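Local coordinates for SM80.1 Vicilin (Solanum melongena, PDB 5VF5), which belongs to the 7S vicilins, two-domain cupin proteins, and probably serves as a seed storage protein, with copper bound in its C-terminal cupin domain, at residues A[54-59]-A[179-184]; A[80-85]-A[93-98]; A[17-22]-A[29-34]; A[72-77]-A[98-103]. All coordinates share one frame; numbering follows the deposited sequence. Where two conformers were deposited one is given.

Interaction 1 of 4, residues A[54-59]-A[179-184]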
loop_
_atom_site.group_PDB
_atom_site.type_symbol
_atom_site.label_atom_id
_atom_site.label_comp_id
_atom_site.label_asym_id
_atom_site.label_seq_id
_atom_site.Cartn_x
_atom_site.Cartn_y
_atom_site.Cartn_z
ATOM N N ILE A 54 -1.290 4.352 -8.514
ATOM C CA ILE A 54 -1.329 5.471 -9.431
ATOM C C ILE A 54 0.056 5.610 -10.027
ATOM O O ILE A 54 1.044 5.692 -9.293
ATOM C CB ILE A 54 -1.707 6.791 -8.715
ATOM C CG1 ILE A 54 -3.053 6.649 -7.996
ATOM C CG2 ILE A 54 -1.702 7.931 -9.732
ATOM C CD1 ILE A 54 -3.417 7.805 -7.089
ATOM N N GLU A 55 0.125 5.702 -11.350
ATOM C CA GLU A 55 1.358 5.893 -12.097
ATOM C C GLU A 55 1.195 7.114 -12.983
ATOM O O GLU A 55 0.198 7.221 -13.705
ATOM C CB GLU A 55 1.589 4.718 -13.033
ATOM C CG GLU A 55 1.809 3.424 -12.356
ATOM C CD GLU A 55 2.092 2.296 -13.339
ATOM O OE1 GLU A 55 1.722 2.368 -14.548
ATOM O OE2 GLU A 55 2.630 1.291 -12.863
ATOM N N LEU A 56 2.116 8.068 -12.871
ATOM C CA LEU A 56 2.141 9.233 -13.758
ATOM C C LEU A 56 3.455 9.166 -14.552
ATOM O O LEU A 56 4.544 9.148 -13.975
ATOM C CB LEU A 56 2.051 10.568 -12.985
ATOM C CG LEU A 56 0.640 11.159 -12.847
ATOM C CD1 LEU A 56 -0.234 10.262 -12.012
ATOM C CD2 LEU A 56 0.662 12.579 -12.290
ATOM N N GLU A 57 3.332 9.230 -15.864
ATOM C CA GLU A 57 4.504 9.436 -16.722
ATOM C C GLU A 57 5.139 10.790 -16.453
ATOM O O GLU A 57 4.526 11.677 -15.866
ATOM C CB GLU A 57 4.056 9.369 -18.179
ATOM C CG GLU A 57 3.559 7.998 -18.663
ATOM C CD GLU A 57 4.632 6.968 -18.908
ATOM O OE1 GLU A 57 5.825 7.270 -18.728
ATOM O OE2 GLU A 57 4.253 5.837 -19.287
ATOM N N PRO A 58 6.398 10.962 -16.870
ATOM C CA PRO A 58 6.977 12.301 -16.779
ATOM C C PRO A 58 6.089 13.382 -17.428
ATOM O O PRO A 58 5.375 13.122 -18.393
ATOM C CB PRO A 58 8.292 12.170 -17.563
ATOM C CG PRO A 58 8.478 10.769 -17.835
ATOM C CD PRO A 58 7.312 9.975 -17.447
ATOM N N GLN A 59 6.124 14.572 -16.853
ATOM C CA GLN A 59 5.453 15.778 -17.430
ATOM C C GLN A 59 3.973 15.462 -17.673
ATOM O O GLN A 59 3.463 15.608 -18.788
ATOM C CB GLN A 59 6.154 16.258 -18.706
ATOM C CG GLN A 59 7.588 16.659 -18.472
ATOM C CD GLN A 59 8.348 17.025 -19.733
ATOM O OE1 GLN A 59 7.943 16.702 -20.860
ATOM N NE2 GLN A 59 9.495 17.657 -19.539
ATOM N N GLY A 179 -8.817 12.451 -21.640
ATOM C CA GLY A 179 -8.736 11.463 -20.590
ATOM C C GLY A 179 -8.172 11.993 -19.287
ATOM O O GLY A 179 -7.945 13.189 -19.144
ATOM N N ALA A 180 -8.016 11.089 -18.316
ATOM C CA ALA A 180 -7.860 11.509 -16.917
ATOM C C ALA A 180 -6.433 11.892 -16.528
ATOM O O ALA A 180 -6.237 12.527 -15.497
ATOM C CB ALA A 180 -8.330 10.397 -15.991
ATOM N N ILE A 181 -5.431 11.426 -17.272
ATOM C CA ILE A 181 -4.039 11.760 -17.032
ATOM C C ILE A 181 -3.416 12.148 -18.358
ATOM O O ILE A 181 -3.376 11.337 -19.313
ATOM C CB ILE A 181 -3.214 10.616 -16.379
ATOM C CG1 ILE A 181 -3.957 10.009 -15.163
ATOM C CG2 ILE A 181 -1.840 11.135 -15.997
ATOM C CD1 ILE A 181 -3.284 8.775 -14.578
ATOM N N ILE A 182 -2.989 13.401 -18.445
ATOM C CA ILE A 182 -2.658 14.031 -19.712
ATOM C C ILE A 182 -1.313 14.738 -19.620
ATOM O O ILE A 182 -0.709 14.888 -18.519
ATOM C CB ILE A 182 -3.786 15.008 -20.140
ATOM C CG1 ILE A 182 -3.921 16.178 -19.175
ATOM C CG2 ILE A 182 -5.091 14.283 -20.379
ATOM C CD1 ILE A 182 -4.875 17.267 -19.645
ATOM N N LYS A 183 -0.847 15.241 -20.759
ATOM C CA LYS A 183 0.390 16.006 -20.769
ATOM C C LYS A 183 0.246 17.306 -19.988
ATOM O O LYS A 183 -0.740 17.972 -20.113
ATOM C CB LYS A 183 0.777 16.315 -22.221
ATOM C CG LYS A 183 2.092 17.021 -22.382
ATOM C CD LYS A 183 2.357 17.169 -23.856
ATOM C CE LYS A 183 3.844 17.149 -24.229
ATOM N NZ LYS A 183 4.052 16.682 -25.565
ATOM N N ALA A 184 1.340 17.778 -19.384
ATOM C CA ALA A 184 1.395 19.138 -18.814
ATOM C C ALA A 184 2.620 19.921 -19.346
ATOM O O ALA A 184 3.695 19.350 -19.474
ATOM C CB ALA A 184 1.466 19.043 -17.302
#
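Q59 and I181 account for over half of the 226 Å² buried where the end of strand 49-56 and the turn after it meet the short strand 181-183, the edge of the second sheet of the N-terminal cupin barrel. The two strands belong to different sheets, and no ladder of backbone bonds joins them: the CA atoms of L56 and I181 are 7.4 Å apart. Side chains bridge that distance. The CB of I181 points toward 54-59, and its CG2, anti to the backbone N, lies 4.0 Å from L56 CG, the two side chains crossing at a slant. The other branch turns elsewhere, I181 CD1 ending 3.9 Å from the carbonyl O of E55. The carboxylate of E55 leads away from this packing to a salt bridge with R31. Further on the chains converge, the CA atoms of Q59 and A184 coming within 5.4 Å. Q59, in a left-handed conformation (phi and psi both 55°), turns the chain after the strand, and its CB lies 4.0 Å from A184 O. Q59 O, which K183 CG approaches to 4.1 Å, accepts the one hydrogen bond across the contact: A184 N donates to Q59 O over 3.1 Å, from 51° out of the carbonyl plane.

Interaction 2 of 4, residues A[80-85]-A[93-98]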
loop_
_atom_site.group_PDB
_atom_site.type_symbol
_atom_site.label_atom_id
_atom_site.label_comp_id
_atom_site.label_asym_id
_atom_site.label_seq_id
_atom_site.Cartn_x
_atom_site.Cartn_y
_atom_site.Cartn_z
ATOM N N GLY A 80 6.285 13.921 -7.229
ATOM C CA GLY A 80 5.018 14.446 -7.775
ATOM C C GLY A 80 4.404 15.428 -6.823
ATOM O O GLY A 80 4.644 15.343 -5.612
ATOM N N THR A 81 3.598 16.339 -7.356
ATOM C CA THR A 81 2.967 17.323 -6.542
ATOM C C THR A 81 1.488 16.977 -6.417
ATOM O O THR A 81 0.845 16.757 -7.433
ATOM C CB THR A 81 3.148 18.718 -7.160
ATOM O OG1 THR A 81 4.557 18.973 -7.229
ATOM C CG2 THR A 81 2.433 19.770 -6.295
ATOM N N ILE A 82 0.991 16.915 -5.187
ATOM C CA ILE A 82 -0.431 16.745 -4.925
ATOM C C ILE A 82 -1.017 18.077 -4.530
ATOM O O ILE A 82 -0.485 18.776 -3.673
ATOM C CB ILE A 82 -0.739 15.667 -3.867
ATOM C CG1 ILE A 82 -2.238 15.399 -3.820
ATOM C CG2 ILE A 82 -0.175 16.031 -2.478
ATOM C CD1 ILE A 82 -2.609 14.182 -3.045
ATOM N N SER A 83 -2.125 18.442 -5.130
ATOM C CA SER A 83 -2.877 19.611 -4.787
ATOM C C SER A 83 -4.245 19.207 -4.262
ATOM O O SER A 83 -4.954 18.463 -4.935
ATOM C CB SER A 83 -2.983 20.548 -5.985
ATOM O OG SER A 83 -1.692 20.900 -6.478
ATOM N N ILE A 84 -4.636 19.694 -3.095
ATOM C CA ILE A 84 -5.849 19.306 -2.405
ATOM C C ILE A 84 -6.729 20.549 -2.247
ATOM O O ILE A 84 -6.314 21.536 -1.627
ATOM C CB ILE A 84 -5.535 18.713 -1.028
ATOM C CG1 ILE A 84 -4.462 17.653 -1.144
ATOM C CG2 ILE A 84 -6.806 18.203 -0.374
ATOM C CD1 ILE A 84 -3.911 17.140 0.165
ATOM N N ALA A 85 -7.928 20.502 -2.770
ATOM C CA ALA A 85 -8.902 21.585 -2.760
ATOM C C ALA A 85 -10.078 21.205 -1.862
ATOM O O ALA A 85 -10.802 20.277 -2.141
ATOM C CB ALA A 85 -9.369 21.919 -4.145
ATOM N N PHE A 93 1.516 19.788 -1.847
ATOM C CA PHE A 93 2.713 19.183 -1.311
ATOM C C PHE A 93 3.537 18.575 -2.396
ATOM O O PHE A 93 2.999 17.888 -3.263
ATOM C CB PHE A 93 2.346 18.108 -0.291
ATOM C CG PHE A 93 1.467 18.566 0.828
ATOM C CD1 PHE A 93 1.929 19.488 1.767
ATOM C CD2 PHE A 93 0.189 18.074 0.972
ATOM C CE1 PHE A 93 1.106 19.901 2.794
ATOM C CE2 PHE A 93 -0.618 18.468 1.989
ATOM C CZ PHE A 93 -0.162 19.406 2.906
ATOM N N ASN A 94 4.852 18.776 -2.349
ATOM C CA ASN A 94 5.768 18.187 -3.316
ATOM C C ASN A 94 6.267 16.900 -2.696
ATOM O O ASN A 94 7.152 16.917 -1.824
ATOM C CB ASN A 94 6.938 19.137 -3.599
ATOM C CG ASN A 94 6.515 20.366 -4.383
ATOM O OD1 ASN A 94 5.617 20.317 -5.201
ATOM N ND2 ASN A 94 7.143 21.484 -4.101
ATOM N N LEU A 95 5.749 15.793 -3.180
ATOM C CA LEU A 95 5.998 14.479 -2.608
ATOM C C LEU A 95 7.201 13.818 -3.240
ATOM O O LEU A 95 7.480 13.967 -4.431
ATOM C CB LEU A 95 4.777 13.580 -2.836
ATOM C CG LEU A 95 3.444 14.080 -2.326
ATOM C CD1 LEU A 95 2.368 13.055 -2.683
ATOM C CD2 LEU A 95 3.448 14.359 -0.842
ATOM N N GLU A 96 7.876 13.017 -2.428
ATOM C CA GLU A 96 9.088 12.304 -2.808
ATOM C C GLU A 96 9.008 10.868 -2.277
ATOM O O GLU A 96 8.181 10.551 -1.422
ATOM C CB GLU A 96 10.337 13.021 -2.248
ATOM C CG GLU A 96 10.458 14.482 -2.667
ATOM C CD GLU A 96 11.652 15.163 -2.065
ATOM O OE1 GLU A 96 12.113 14.704 -0.988
ATOM O OE2 GLU A 96 12.084 16.179 -2.660
ATOM N N ARG A 97 9.931 10.041 -2.739
ATOM C CA ARG A 97 9.939 8.628 -2.398
ATOM C C ARG A 97 9.956 8.435 -0.889
ATOM O O ARG A 97 10.760 9.070 -0.189
ATOM C CB ARG A 97 11.138 7.926 -3.031
ATOM C CG ARG A 97 11.060 6.422 -2.899
ATOM C CD ARG A 97 12.066 5.821 -3.841
ATOM N NE ARG A 97 13.378 6.020 -3.277
ATOM C CZ ARG A 97 13.981 5.172 -2.446
ATOM N NH1 ARG A 97 15.198 5.462 -2.000
ATOM N NH2 ARG A 97 13.385 4.039 -2.044
ATOM N N GLY A 98 9.056 7.591 -0.395
ATOM C CA GLY A 98 8.907 7.298 0.985
ATOM C C GLY A 98 7.896 8.148 1.729
ATOM O O GLY A 98 7.566 7.853 2.892
#
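The side chains of T81 and N94 run alongside each other in one direction, and T81 OG1 donates to N94 OD1 over 2.7 Å from a position tilted 23° off the amide carbonyl plane. With T81 chi1 at -60° the hydroxyl stands beside the backbone N, while T81 CG2 rests 3.4 Å from the same N94 OD1. In backbone terms this is a non-hydrogen-bonded pair of the beta hairpin of strands 79-85 and 90-96. The hydrogen-bonded pairs G80-L95 and I82-F93 flank it with two N-H...O bonds each, and T81 CA adds a C-H...O contact of 3.3 Å to F93 O. The other face is apolar. There I82 CG2 is the meeting point, 3.9 Å from F93 CB and equally far from L95 CD1. The F93 ring receives its neighbours near its own plane, at the edge: I82 CG2 comes up beside CD2, and I84 CD1 approaches F93 CE2 to 4.0 Å. Strand 108-113 continues the sheet on the far side of strand 79-85, whereas strand 90-96 is outermost within the chain. The apolar face looks into the cupin barrel, where I82 packs on F73 and L101, I84 on L103 of strand 100-103, and L95 on V75 of strand 69-77.

Interaction 3 of 4, residues A[17-22]-A[29-34]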
loop_
_atom_site.group_PDB
_atom_site.type_symbol
_atom_site.label_atom_id
_atom_site.label_comp_id
_atom_site.label_asym_id
_atom_site.label_seq_id
_atom_site.Cartn_x
_atom_site.Cartn_y
_atom_site.Cartn_z
ATOM N N GLN A 17 -1.359 -8.561 -12.308
ATOM C CA GLN A 17 -2.320 -8.524 -13.410
ATOM C C GLN A 17 -3.759 -8.413 -12.940
ATOM O O GLN A 17 -4.634 -8.089 -13.733
ATOM C CB GLN A 17 -2.134 -9.749 -14.302
ATOM C CG GLN A 17 -0.868 -9.658 -15.148
ATOM N N ARG A 18 -4.007 -8.720 -11.651
ATOM C CA ARG A 18 -5.360 -8.595 -11.109
ATOM C C ARG A 18 -5.786 -7.179 -10.837
ATOM O O ARG A 18 -6.975 -6.929 -10.667
ATOM C CB ARG A 18 -5.545 -9.492 -9.895
ATOM C CG ARG A 18 -5.549 -10.946 -10.375
ATOM C CD ARG A 18 -5.795 -11.944 -9.317
ATOM N NE ARG A 18 -7.042 -11.817 -8.577
ATOM C CZ ARG A 18 -7.216 -12.367 -7.380
ATOM N NH1 ARG A 18 -6.244 -13.108 -6.862
ATOM N NH2 ARG A 18 -8.358 -12.200 -6.711
ATOM N N PHE A 19 -4.841 -6.255 -10.788
ATOM C CA PHE A 19 -5.192 -4.851 -10.667
ATOM C C PHE A 19 -5.903 -4.414 -11.965
ATOM O O PHE A 19 -5.419 -4.702 -13.045
ATOM C CB PHE A 19 -4.018 -3.916 -10.416
ATOM C CG PHE A 19 -3.431 -3.962 -9.011
ATOM C CD1 PHE A 19 -2.697 -5.055 -8.566
ATOM C CD2 PHE A 19 -3.565 -2.895 -8.165
ATOM C CE1 PHE A 19 -2.174 -5.069 -7.304
ATOM C CE2 PHE A 19 -2.984 -2.889 -6.906
ATOM C CZ PHE A 19 -2.297 -3.970 -6.468
ATOM N N GLN A 20 -7.034 -3.734 -11.843
ATOM C CA GLN A 20 -7.854 -3.340 -13.006
ATOM C C GLN A 20 -7.773 -1.837 -13.226
ATOM O O GLN A 20 -8.071 -1.086 -12.283
ATOM C CB GLN A 20 -9.301 -3.763 -12.757
ATOM C CG GLN A 20 -9.462 -5.276 -12.683
ATOM C CD GLN A 20 -10.891 -5.751 -12.521
ATOM O OE1 GLN A 20 -11.556 -5.484 -11.502
ATOM N NE2 GLN A 20 -11.362 -6.506 -13.509
ATOM N N SER A 21 -7.398 -1.391 -14.434
ATOM C CA SER A 21 -7.407 0.046 -14.737
ATOM C C SER A 21 -8.818 0.592 -14.666
ATOM O O SER A 21 -9.743 0.028 -15.241
ATOM C CB SER A 21 -6.887 0.457 -16.143
ATOM O OG SER A 21 -5.585 0.117 -16.315
ATOM N N ARG A 22 -8.973 1.719 -13.995
ATOM C CA ARG A 22 -10.262 2.389 -13.901
ATOM C C ARG A 22 -10.609 3.266 -15.103
ATOM O O ARG A 22 -11.760 3.622 -15.318
ATOM C CB ARG A 22 -10.360 3.188 -12.608
ATOM C CG ARG A 22 -10.642 2.285 -11.387
ATOM C CD ARG A 22 -12.157 1.998 -11.291
ATOM N NE ARG A 22 -12.612 1.154 -10.182
ATOM C CZ ARG A 22 -12.972 1.564 -8.956
ATOM N NH1 ARG A 22 -12.869 2.828 -8.577
ATOM N NH2 ARG A 22 -13.373 0.663 -8.067
ATOM N N ASP A 29 -1.694 5.711 -15.327
ATOM C CA ASP A 29 -2.714 4.729 -15.036
ATOM C C ASP A 29 -3.134 4.826 -13.580
ATOM O O ASP A 29 -2.386 5.296 -12.721
ATOM C CB ASP A 29 -2.199 3.332 -15.339
ATOM C CG ASP A 29 -3.336 2.288 -15.484
ATOM O OD1 ASP A 29 -4.528 2.617 -15.760
ATOM O OD2 ASP A 29 -2.997 1.119 -15.327
ATOM N N PHE A 30 -4.338 4.375 -13.328
ATOM C CA PHE A 30 -4.871 4.167 -11.990
ATOM C C PHE A 30 -5.505 2.803 -12.030
ATOM O O PHE A 30 -6.486 2.616 -12.783
ATOM C CB PHE A 30 -5.923 5.222 -11.636
ATOM C CG PHE A 30 -6.643 4.961 -10.335
ATOM C CD1 PHE A 30 -5.948 4.666 -9.184
ATOM C CD2 PHE A 30 -8.039 4.960 -10.291
ATOM C CE1 PHE A 30 -6.612 4.456 -7.982
ATOM C CE2 PHE A 30 -8.710 4.720 -9.110
ATOM C CZ PHE A 30 -7.988 4.447 -7.950
ATOM N N ARG A 31 -4.964 1.861 -11.260
ATOM C CA ARG A 31 -5.478 0.513 -11.248
ATOM C C ARG A 31 -5.717 0.049 -9.859
ATOM O O ARG A 31 -4.939 0.356 -8.959
ATOM C CB ARG A 31 -4.613 -0.452 -12.012
ATOM C CG ARG A 31 -3.181 -0.529 -11.713
ATOM C CD ARG A 31 -2.551 -1.320 -12.884
ATOM N NE ARG A 31 -1.166 -1.399 -12.605
ATOM C CZ ARG A 31 -0.251 -0.543 -12.998
ATOM N NH1 ARG A 31 0.984 -0.749 -12.613
ATOM N NH2 ARG A 31 -0.539 0.470 -13.828
ATOM N N ILE A 32 -6.792 -0.682 -9.657
ATOM C CA ILE A 32 -7.263 -1.046 -8.345
ATOM C C ILE A 32 -7.504 -2.541 -8.288
ATOM O O ILE A 32 -8.026 -3.179 -9.208
ATOM C CB ILE A 32 -8.524 -0.259 -7.967
ATOM C CG1 ILE A 32 -8.966 -0.479 -6.516
ATOM C CG2 ILE A 32 -9.649 -0.482 -8.928
ATOM C CD1 ILE A 32 -10.015 0.548 -6.054
ATOM N N LEU A 33 -7.081 -3.139 -7.191
ATOM C CA LEU A 33 -7.319 -4.564 -6.971
ATOM C C LEU A 33 -8.810 -4.762 -6.683
ATOM O O LEU A 33 -9.443 -3.877 -6.099
ATOM C CB LEU A 33 -6.491 -5.007 -5.781
ATOM C CG LEU A 33 -6.157 -6.428 -5.585
ATOM C CD1 LEU A 33 -5.444 -7.038 -6.821
ATOM C CD2 LEU A 33 -5.265 -6.542 -4.357
ATOM N N PRO A 34 -9.392 -5.913 -7.083
ATOM C CA PRO A 34 -10.753 -6.187 -6.665
ATOM C C PRO A 34 -10.949 -6.202 -5.154
ATOM O O PRO A 34 -9.962 -6.324 -4.405
ATOM C CB PRO A 34 -11.046 -7.553 -7.280
ATOM C CG PRO A 34 -10.108 -7.636 -8.439
ATOM C CD PRO A 34 -8.848 -6.957 -7.954
HETATM O O HOH W 1 -10.839 -3.835 -9.287
#
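R22 reaches across to F30 and I32 along almost its whole length. Its CB sits 3.7 Å from F30 CD2, and R22 CG touches both F30 CE2 and, at 3.8 Å, I32 CG2. A bend at chi2 (-83°) then turns CD, and the chain beyond follows I32: R22 NE comes to 3.6 Å from I32 CG2, which lies over one face of the guanidinium. R22 NH2 ends 3.9 Å from I32 CD1, while NH1 donates to the carbonyl of V135. R22 and F30 head the same way, but guanidinium and ring planes stand 86° apart, so they do not stack. The frame beneath is the antiparallel beta hairpin of strands 20-21 and 28-32, at the margin of the larger sheet of the N-terminal cupin barrel. Its turn carries the sodium site of A25 and G28, with the D29 side chain about 4 Å from the ion. Q20 and I32 exchange backbone bonds, and R22 N donates to F30 O. S21 OG donates over 2.8 Å to the syn lone pair of D29 OD1. R31 NH2 holds the other oxygen, D29 OD2, at 3.0 Å in a salt bridge, and R31 NH1 pairs with E55. A water joins Q20 OE1 to I32 O. At the far end L33 CD1 forms a CH-pi contact over one face of the F19 ring, 4.1 Å from its centroid and 25° off the normal.

Interaction 4 of 4, residues A[72-77]-A[98-103]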
loop_
_atom_site.group_PDB
_atom_site.type_symbol
_atom_site.label_atom_id
_atom_site.label_comp_id
_atom_site.label_asym_id
_atom_site.label_seq_id
_atom_site.Cartn_x
_atom_site.Cartn_y
_atom_site.Cartn_z
ATOM N N ILE A 72 -4.686 6.461 2.229
ATOM C CA ILE A 72 -3.292 6.713 2.572
ATOM C C ILE A 72 -2.486 6.519 1.295
ATOM O O ILE A 72 -2.582 5.459 0.656
ATOM C CB ILE A 72 -2.753 5.745 3.635
ATOM C CG1 ILE A 72 -3.597 5.814 4.900
ATOM C CG2 ILE A 72 -1.307 6.068 3.914
ATOM C CD1 ILE A 72 -3.218 4.783 5.917
ATOM N N PHE A 73 -1.772 7.558 0.876
ATOM C CA PHE A 73 -0.903 7.530 -0.294
ATOM C C PHE A 73 0.521 7.292 0.181
ATOM O O PHE A 73 0.988 7.985 1.090
ATOM C CB PHE A 73 -0.944 8.863 -1.073
ATOM C CG PHE A 73 -2.119 9.103 -1.963
ATOM C CD1 PHE A 73 -3.353 8.507 -1.778
ATOM C CD2 PHE A 73 -1.980 9.983 -3.026
ATOM C CE1 PHE A 73 -4.395 8.763 -2.637
ATOM C CE2 PHE A 73 -3.032 10.240 -3.881
ATOM C CZ PHE A 73 -4.243 9.639 -3.669
ATOM N N VAL A 74 1.244 6.403 -0.459
ATOM C CA VAL A 74 2.646 6.146 -0.195
ATOM C C VAL A 74 3.415 6.240 -1.487
ATOM O O VAL A 74 3.158 5.513 -2.443
ATOM C CB VAL A 74 2.860 4.772 0.443
ATOM C CG1 VAL A 74 4.337 4.529 0.783
ATOM C CG2 VAL A 74 1.994 4.600 1.658
ATOM N N VAL A 75 4.370 7.168 -1.570
ATOM C CA VAL A 75 5.157 7.301 -2.789
ATOM C C VAL A 75 6.238 6.232 -2.851
ATOM O O VAL A 75 7.102 6.144 -1.978
ATOM C CB VAL A 75 5.791 8.689 -2.911
ATOM C CG1 VAL A 75 6.558 8.819 -4.198
ATOM C CG2 VAL A 75 4.717 9.741 -2.843
ATOM N N VAL A 76 6.177 5.405 -3.888
ATOM C CA VAL A 76 7.105 4.285 -4.105
ATOM C C VAL A 76 8.264 4.650 -5.031
ATOM O O VAL A 76 9.326 4.074 -4.954
ATOM C CB VAL A 76 6.364 3.090 -4.758
ATOM C CG1 VAL A 76 7.331 2.017 -5.282
ATOM C CG2 VAL A 76 5.373 2.505 -3.782
ATOM N N ARG A 77 8.034 5.589 -5.945
ATOM C CA ARG A 77 9.044 5.968 -6.941
ATOM C C ARG A 77 8.777 7.376 -7.403
ATOM O O ARG A 77 7.620 7.805 -7.541
ATOM C CB ARG A 77 8.983 5.015 -8.155
ATOM C CG ARG A 77 10.194 5.038 -9.040
ATOM C CD ARG A 77 10.318 3.693 -9.719
ATOM N NE ARG A 77 10.379 2.593 -8.753
ATOM C CZ ARG A 77 9.438 1.671 -8.612
ATOM N NH1 ARG A 77 9.601 0.697 -7.729
ATOM N NH2 ARG A 77 8.340 1.710 -9.368
ATOM N N GLY A 98 9.056 7.591 -0.395
ATOM C CA GLY A 98 8.907 7.298 0.985
ATOM C C GLY A 98 7.896 8.148 1.729
ATOM O O GLY A 98 7.566 7.853 2.892
ATOM N N ASP A 99 7.402 9.202 1.083
ATOM C CA ASP A 99 6.395 10.042 1.725
ATOM C C ASP A 99 5.081 9.280 1.906
ATOM O O ASP A 99 4.642 8.530 0.997
ATOM C CB ASP A 99 6.112 11.290 0.925
ATOM C CG ASP A 99 7.186 12.366 1.047
ATOM O OD1 ASP A 99 8.086 12.308 1.935
ATOM O OD2 ASP A 99 7.086 13.331 0.239
ATOM N N VAL A 100 4.476 9.501 3.046
ATOM C CA VAL A 100 3.186 8.984 3.435
ATOM C C VAL A 100 2.241 10.130 3.673
ATOM O O VAL A 100 2.577 11.041 4.412
ATOM C CB VAL A 100 3.274 8.133 4.715
ATOM C CG1 VAL A 100 1.907 7.603 5.113
ATOM C CG2 VAL A 100 4.302 7.009 4.565
ATOM N N LEU A 101 1.038 10.092 3.076
ATOM C CA LEU A 101 0.071 11.173 3.184
ATOM C C LEU A 101 -1.292 10.594 3.439
ATOM O O LEU A 101 -1.770 9.775 2.633
ATOM C CB LEU A 101 0.050 12.021 1.906
ATOM C CG LEU A 101 -0.859 13.229 1.926
ATOM C CD1 LEU A 101 -0.354 14.315 2.839
ATOM C CD2 LEU A 101 -1.022 13.754 0.503
ATOM N N ARG A 102 -1.922 10.975 4.546
ATOM C CA ARG A 102 -3.338 10.651 4.778
ATOM C C ARG A 102 -4.188 11.675 4.036
ATOM O O ARG A 102 -4.041 12.875 4.220
ATOM C CB ARG A 102 -3.601 10.694 6.270
ATOM C CG ARG A 102 -5.027 10.500 6.695
ATOM C CD ARG A 102 -5.398 9.041 6.793
ATOM N NE ARG A 102 -6.738 9.016 7.346
ATOM C CZ ARG A 102 -7.849 9.211 6.650
ATOM N NH1 ARG A 102 -7.821 9.269 5.314
ATOM N NH2 ARG A 102 -9.000 9.252 7.270
ATOM N N LEU A 103 -5.090 11.168 3.185
ATOM C CA LEU A 103 -6.004 12.010 2.424
ATOM C C LEU A 103 -7.438 11.715 2.886
ATOM O O LEU A 103 -7.983 10.576 2.716
ATOM C CB LEU A 103 -5.878 11.654 0.937
ATOM C CG LEU A 103 -6.588 12.569 -0.025
ATOM C CD1 LEU A 103 -5.970 13.966 -0.040
ATOM C CD2 LEU A 103 -6.564 11.914 -1.415
#
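Strands 69-77 and 100-103 run antiparallel at one margin of the larger sheet of the N-terminal cupin barrel, with F73 and L101 as their hydrogen-bonded pair. F73 N donates to L101 O over 2.8 Å and L101 N returns the bond to F73 O. Next along, V75 N donates to D99 O and G98 N to V75 O, so the ladder carries on into the turn. At the G98 phi of 93° a CB would be jammed against the carbonyl O of R97, so this position calls for a residue without a side chain. I72-R102 and V74-V100 are the non-hydrogen-bonded pairs, with C-H...O contacts such as V74 CA to D99 O at 3.3 Å. I72 CG2 lies 3.8 Å from V100 CG1, and R102 crosses I72 at about a right angle, R102 CD 4.2 Å from I72 CG1. This face meets the second cupin domain: I72, V74 and V100 all pack on strand 243-250, and R102 NH2 makes salt bridges with E70 and D240. Beyond V75 the strand carries a classic beta bulge, V76 and R77 both facing F121. The opposite face turns into the first barrel. There a chi1 of -78° sets F73 CG anti to the carbonyl carbon, and farther out L103 CD2 sits 4.0 Å from both F73 CZ and F73 CE1. D99 binds E96 N through OD2 and N212 ND2 through OD1.

Overall arrangement
From the N terminus, interaction 3 closes first, a hairpin that ends before any other contact begins. Strand 28-32 leads on to its sheet neighbour 49-56, where interaction 1 opens; a probable hydrogen bond from E55 N to D29 O and I54 against F30 join the two. Interaction 1 closes only at 179-184, and its long loop contains interaction 4, which in turn encloses the hairpin of interaction 2. Nothing crosses. Interactions 2 and 4 share G98, and E96 O packs against V75 CB, linking the two sheets of the N-terminal barrel; interaction 4 also faces the second cupin domain. Interaction 1 touches interaction 4 through I54 and F73, whereas interactions 2 and 3 stay about 12 Å apart at their nearest atoms.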